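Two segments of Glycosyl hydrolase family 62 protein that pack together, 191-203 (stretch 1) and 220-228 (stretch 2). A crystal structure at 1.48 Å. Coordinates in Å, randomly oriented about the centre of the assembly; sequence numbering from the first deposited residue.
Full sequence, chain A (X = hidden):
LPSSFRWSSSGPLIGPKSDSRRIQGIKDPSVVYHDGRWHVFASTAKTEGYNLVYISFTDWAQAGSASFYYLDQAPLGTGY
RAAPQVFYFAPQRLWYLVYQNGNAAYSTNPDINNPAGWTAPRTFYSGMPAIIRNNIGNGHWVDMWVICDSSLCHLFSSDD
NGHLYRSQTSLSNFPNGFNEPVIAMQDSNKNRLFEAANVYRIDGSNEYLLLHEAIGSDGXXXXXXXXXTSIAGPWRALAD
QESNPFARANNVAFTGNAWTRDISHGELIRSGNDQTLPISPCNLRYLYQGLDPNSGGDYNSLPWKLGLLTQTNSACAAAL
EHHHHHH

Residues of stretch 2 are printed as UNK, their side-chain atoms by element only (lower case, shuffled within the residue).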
# COMPACT_ATOMS: atom_id res chain seq x y z
N ASN A 191 4.15 4.34 17.24
CA ASN A 191 5.25 3.94 16.37
C ASN A 191 5.23 2.44 16.06
O ASN A 191 5.73 2.04 15.04
CB ASN A 191 6.59 4.32 16.99
CG ASN A 191 6.91 5.80 16.82
OD1 ASN A 191 6.14 6.57 16.28
ND2 ASN A 191 8.10 6.18 17.26
N ARG A 192 4.64 1.63 16.93
CA ARG A 192 4.58 0.18 16.72
C ARG A 192 3.52 -0.22 15.69
O ARG A 192 3.59 -1.31 15.13
CB ARG A 192 4.28 -0.54 18.03
CG ARG A 192 5.38 -0.45 19.07
CD ARG A 192 6.54 -1.34 18.72
NE ARG A 192 6.23 -2.75 18.89
CZ ARG A 192 7.05 -3.78 18.66
NH1 ARG A 192 8.30 -3.61 18.20
NH2 ARG A 192 6.59 -5.01 18.89
N LEU A 193 2.56 0.67 15.42
CA LEU A 193 1.45 0.35 14.50
C LEU A 193 1.07 1.65 13.81
O LEU A 193 0.03 2.27 14.09
CB LEU A 193 0.30 -0.27 15.28
CG LEU A 193 -0.76 -0.98 14.44
CD1 LEU A 193 -0.26 -2.33 13.95
CD2 LEU A 193 -2.06 -1.15 15.23
N PHE A 194 1.94 2.08 12.90
CA PHE A 194 1.92 3.48 12.48
C PHE A 194 1.03 3.76 11.28
O PHE A 194 0.10 4.56 11.38
CB PHE A 194 3.34 4.00 12.26
CG PHE A 194 3.40 5.49 12.13
CD1 PHE A 194 3.06 6.31 13.19
CD2 PHE A 194 3.82 6.08 10.96
CE1 PHE A 194 3.09 7.70 13.06
CE2 PHE A 194 3.88 7.46 10.83
CZ PHE A 194 3.51 8.27 11.87
N GLU A 195 1.29 3.14 10.14
CA GLU A 195 0.44 3.37 8.97
C GLU A 195 0.68 2.27 7.93
O GLU A 195 1.33 1.27 8.24
CB GLU A 195 0.74 4.76 8.38
CG GLU A 195 2.18 4.95 7.91
CD GLU A 195 2.58 6.38 7.60
OE1 GLU A 195 1.79 7.32 7.68
OE2 GLU A 195 3.75 6.62 7.22
N ALA A 196 0.08 2.42 6.76
CA ALA A 196 0.40 1.61 5.58
C ALA A 196 0.12 0.13 5.79
O ALA A 196 0.97 -0.73 5.55
CB ALA A 196 1.84 1.84 5.15
N ALA A 197 -1.13 -0.18 6.09
CA ALA A 197 -1.59 -1.57 6.11
C ALA A 197 -1.63 -2.20 4.70
O ALA A 197 -1.89 -1.54 3.71
CB ALA A 197 -2.96 -1.68 6.75
N ASN A 198 -1.33 -3.50 4.65
CA ASN A 198 -1.73 -4.38 3.55
C ASN A 198 -2.47 -5.56 4.15
O ASN A 198 -2.09 -6.07 5.22
CB ASN A 198 -0.56 -4.97 2.75
CG ASN A 198 0.42 -3.94 2.21
OD1 ASN A 198 1.56 -3.89 2.68
ND2 ASN A 198 0.03 -3.20 1.19
N VAL A 199 -3.52 -5.99 3.47
CA VAL A 199 -4.28 -7.17 3.88
C VAL A 199 -4.55 -8.05 2.65
O VAL A 199 -5.09 -7.59 1.67
CB VAL A 199 -5.59 -6.82 4.60
CG1 VAL A 199 -6.18 -8.08 5.24
CG2 VAL A 199 -5.33 -5.75 5.63
N TYR A 200 -4.11 -9.32 2.74
CA TYR A 200 -4.19 -10.25 1.62
C TYR A 200 -4.79 -11.60 2.01
O TYR A 200 -4.62 -12.03 3.15
CB TYR A 200 -2.82 -10.54 1.08
CG TYR A 200 -2.08 -9.33 0.53
CD1 TYR A 200 -2.44 -8.77 -0.68
CD2 TYR A 200 -1.02 -8.78 1.22
CE1 TYR A 200 -1.76 -7.69 -1.21
CE2 TYR A 200 -0.31 -7.71 0.71
CZ TYR A 200 -0.70 -7.15 -0.51
OH TYR A 200 0.01 -6.08 -1.02
N ARG A 201 -5.48 -12.23 1.06
CA ARG A 201 -5.83 -13.66 1.18
C ARG A 201 -4.62 -14.48 0.80
O ARG A 201 -3.97 -14.22 -0.22
CB ARG A 201 -6.99 -13.99 0.26
CG ARG A 201 -7.32 -15.47 0.14
CD ARG A 201 -7.73 -16.09 1.47
NE ARG A 201 -7.87 -17.53 1.35
CZ ARG A 201 -8.89 -18.15 0.76
NH1 ARG A 201 -9.90 -17.47 0.23
NH2 ARG A 201 -8.91 -19.49 0.69
N ILE A 202 -4.29 -15.48 1.61
CA ILE A 202 -3.13 -16.35 1.32
C ILE A 202 -3.65 -17.54 0.54
O ILE A 202 -4.32 -18.40 1.11
CB ILE A 202 -2.40 -16.81 2.61
CG1 ILE A 202 -1.96 -15.61 3.44
CG2 ILE A 202 -1.20 -17.67 2.26
CD1 ILE A 202 -1.53 -15.95 4.87
N ASP A 203 -3.30 -17.61 -0.76
CA ASP A 203 -3.73 -18.75 -1.59
C ASP A 203 -3.33 -20.09 -0.99
O ASP A 203 -2.24 -20.21 -0.41
CB ASP A 203 -3.14 -18.67 -2.99
CG ASP A 203 -3.80 -17.63 -3.88
OD1 ASP A 203 -4.93 -17.19 -3.56
OD2 ASP A 203 -3.18 -17.32 -4.91
N UNK A 220 13.91 3.93 12.10
CA UNK A 220 13.75 3.52 10.71
C UNK A 220 12.44 2.76 10.47
O UNK A 220 11.94 2.05 11.33
c UNK A 220 16.41 4.41 9.32
c UNK A 220 14.94 2.64 10.29
c UNK A 220 17.97 6.20 8.65
n UNK A 220 17.68 5.15 9.41
c UNK A 220 16.30 3.33 10.36
n UNK A 220 17.13 6.63 7.71
n UNK A 220 19.14 6.81 8.82
N UNK A 221 11.93 2.91 9.27
CA UNK A 221 10.68 2.24 8.89
C UNK A 221 10.92 0.75 8.68
O UNK A 221 11.98 0.31 8.18
c UNK A 221 9.84 4.36 7.69
n UNK A 221 7.28 7.94 8.82
c UNK A 221 10.09 2.86 7.62
n UNK A 221 8.69 6.14 8.99
c UNK A 221 7.50 6.62 8.66
c UNK A 221 9.08 4.73 8.95
n UNK A 221 6.53 5.85 8.18
N UNK A 222 9.90 -0.01 9.05
CA UNK A 222 9.91 -1.45 8.89
C UNK A 222 8.49 -1.99 8.90
O UNK A 222 7.56 -1.25 9.23
c UNK A 222 9.83 -3.11 12.23
c UNK A 222 8.99 -3.35 14.52
c UNK A 222 10.11 -0.89 12.13
c UNK A 222 10.76 -2.13 9.97
c UNK A 222 8.94 -4.71 14.32
c UNK A 222 9.31 -5.27 13.08
c UNK A 222 10.25 -2.02 11.40
n UNK A 222 9.65 -1.22 13.39
c UNK A 222 9.44 -2.56 13.47
c UNK A 222 9.76 -4.50 12.06
N UNK A 223 8.33 -3.27 8.56
CA UNK A 223 7.04 -3.94 8.54
C UNK A 223 6.90 -5.08 9.52
O UNK A 223 7.80 -5.91 9.64
c UNK A 223 6.73 -1.55 4.73
c UNK A 223 4.90 -3.00 6.21
c UNK A 223 4.48 -1.93 5.45
c UNK A 223 7.16 -2.60 5.51
c UNK A 223 6.68 -4.47 7.12
c UNK A 223 6.22 -3.36 6.23
c UNK A 223 5.40 -1.19 4.74
N UNK A 224 5.74 -5.09 10.17
CA UNK A 224 5.29 -6.20 11.01
C UNK A 224 4.24 -6.99 10.29
O UNK A 224 3.59 -6.47 9.39
c UNK A 224 3.90 -4.99 16.30
c UNK A 224 5.25 -4.21 14.37
n UNK A 224 3.63 -5.94 17.18
c UNK A 224 4.75 -5.66 12.33
n UNK A 224 4.87 -5.18 15.39
c UNK A 224 5.79 -4.86 13.12
n UNK A 224 3.22 -3.84 16.34
N UNK A 225 4.06 -8.25 10.70
CA UNK A 225 3.09 -9.13 10.04
C UNK A 225 2.36 -10.01 11.04
O UNK A 225 2.91 -10.41 12.08
o UNK A 225 4.84 -10.80 9.60
c UNK A 225 3.79 -10.02 9.01
N UNK A 226 1.12 -10.32 10.65
CA UNK A 226 0.21 -11.16 11.42
C UNK A 226 -0.59 -12.00 10.46
O UNK A 226 -0.74 -11.65 9.28
c UNK A 226 0.54 -7.30 11.90
c UNK A 226 0.63 -7.57 14.30
c UNK A 226 -0.26 -9.39 13.23
n UNK A 226 0.27 -8.51 15.23
c UNK A 226 -0.80 -10.31 12.22
c UNK A 226 1.22 -6.31 14.47
c UNK A 226 -0.25 -9.59 14.59
c UNK A 226 0.29 -8.09 13.03
c UNK A 226 1.41 -5.57 13.35
c UNK A 226 1.11 -6.05 12.09
N UNK A 227 -1.18 -13.08 10.97
CA UNK A 227 -2.16 -13.85 10.19
C UNK A 227 -3.43 -14.11 10.98
O UNK A 227 -3.43 -14.03 12.23
c UNK A 227 -0.36 -15.05 8.89
c UNK A 227 -1.62 -15.22 9.73
o UNK A 227 -1.30 -16.01 10.90
N UNK A 228 -4.49 -14.45 10.26
CA UNK A 228 -5.79 -14.72 10.86
C UNK A 228 -6.60 -15.61 9.93
O UNK A 228 -6.39 -15.60 8.72
c UNK A 228 -6.59 -13.45 11.10
o UNK A 228 -7.85 -13.71 11.72
O HOH W 1 8.30 -0.11 15.80
O HOH W 2 4.89 9.13 7.91

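Position 220 carries seven side-chain atoms: three carbons, a nitrogen, then a carbon bearing two more nitrogens. That is a guanidinium on a flexible arm, and it lies out of reach of stretch 1, ahead of the strand. The residue is Arg220, and its terminal nitrogens are bonded elsewhere in the structure.

Position 221 has the same composition, but its arm runs to stretch 1, where a terminal nitrogen comes close to a carboxylate oxygen of Glu195. It is Arg221. NH1 of Arg221 donates to OE2 of Glu195 at 3.0 Å, nearly straight at 165°, making a salt bridge in which the carboxylate oxygen sits at the edge of the guanidinium, near its plane. Water 2 doubles the link, accepting from NH2 of Arg221 at 2.8 Å and donating to OE2 of Glu195 at 2.8 Å. The ring of Phe194 lies beside this pair, its CD2 3.9 Å from NH1 of Arg221.

Position 222 shows one carbon leading to fused five- and six-membered rings with eight carbons and one nitrogen, an indole whose edge meets the end of Arg192: Trp222. CZ2 of Trp222 is 3.8 Å from NH1 of Arg192. The indole nitrogen is not left idle: NE1 of Trp222 donates to water 1 at 3.0 Å, and that water gives a weak bond to O of Asn191 at 3.4 Å.

Position 223 has one carbon and a six-carbon ring without heteroatoms, its edge facing the backbone of stretch 1 at Ala196, hence Phe223. CE2 of Phe223 is 3.7 Å from O of Ala196.

Position 224 again has three carbons, a nitrogen and a carbon with two nitrogens; its CA-to-CB bond points toward stretch 1, and a terminal nitrogen reaches the backbone O of Arg192. This is Arg224. Its NH1 donates to the backbone O of Arg192 at 2.8 Å. Each guanidinium has an atom of the other over one face, the planes being tilted, with NH2 of Arg192 only 3.5 Å from NH2 of Arg224.

Position 225 has one carbon and one oxygen and makes no contact with stretch 1: Ser225.

Position 226 has one carbon leading to fused five- and six-membered rings of eight carbons and one nitrogen, and a ring carbon comes close to the side chain of Leu193. It is Trp226. Its CH2 packs 3.7 Å from CD1 of Leu193, an apolar contact.

Position 227 has a carbon that branches to one oxygen and one carbon, the latter near Ile202: Thr227. Its methyl CG2 lies 4.3 Å from CD1 of Ile202.

Position 228 has one carbon and one oxygen and does not touch stretch 1: Ser228.

The strands run in broadly the same direction at 35°, their axes no closer than 9.3 Å, and much of the gap is bridged by long side chains, the arginines and aromatic rings. Three arginines take much of the 454 Å² contact: Arg221 pairs with a carboxylate, Arg224 reads a backbone carbonyl, and Arg192 lies over Arg224. In this last pair like charges come close together while both NH2 atoms are hydrogen-bonded elsewhere. Leu193 and Trp226 supply apolar packing alongside, Ile202 and Thr227 a looser methyl contact.

Stretch 2 220-228: RRWFRSWTS
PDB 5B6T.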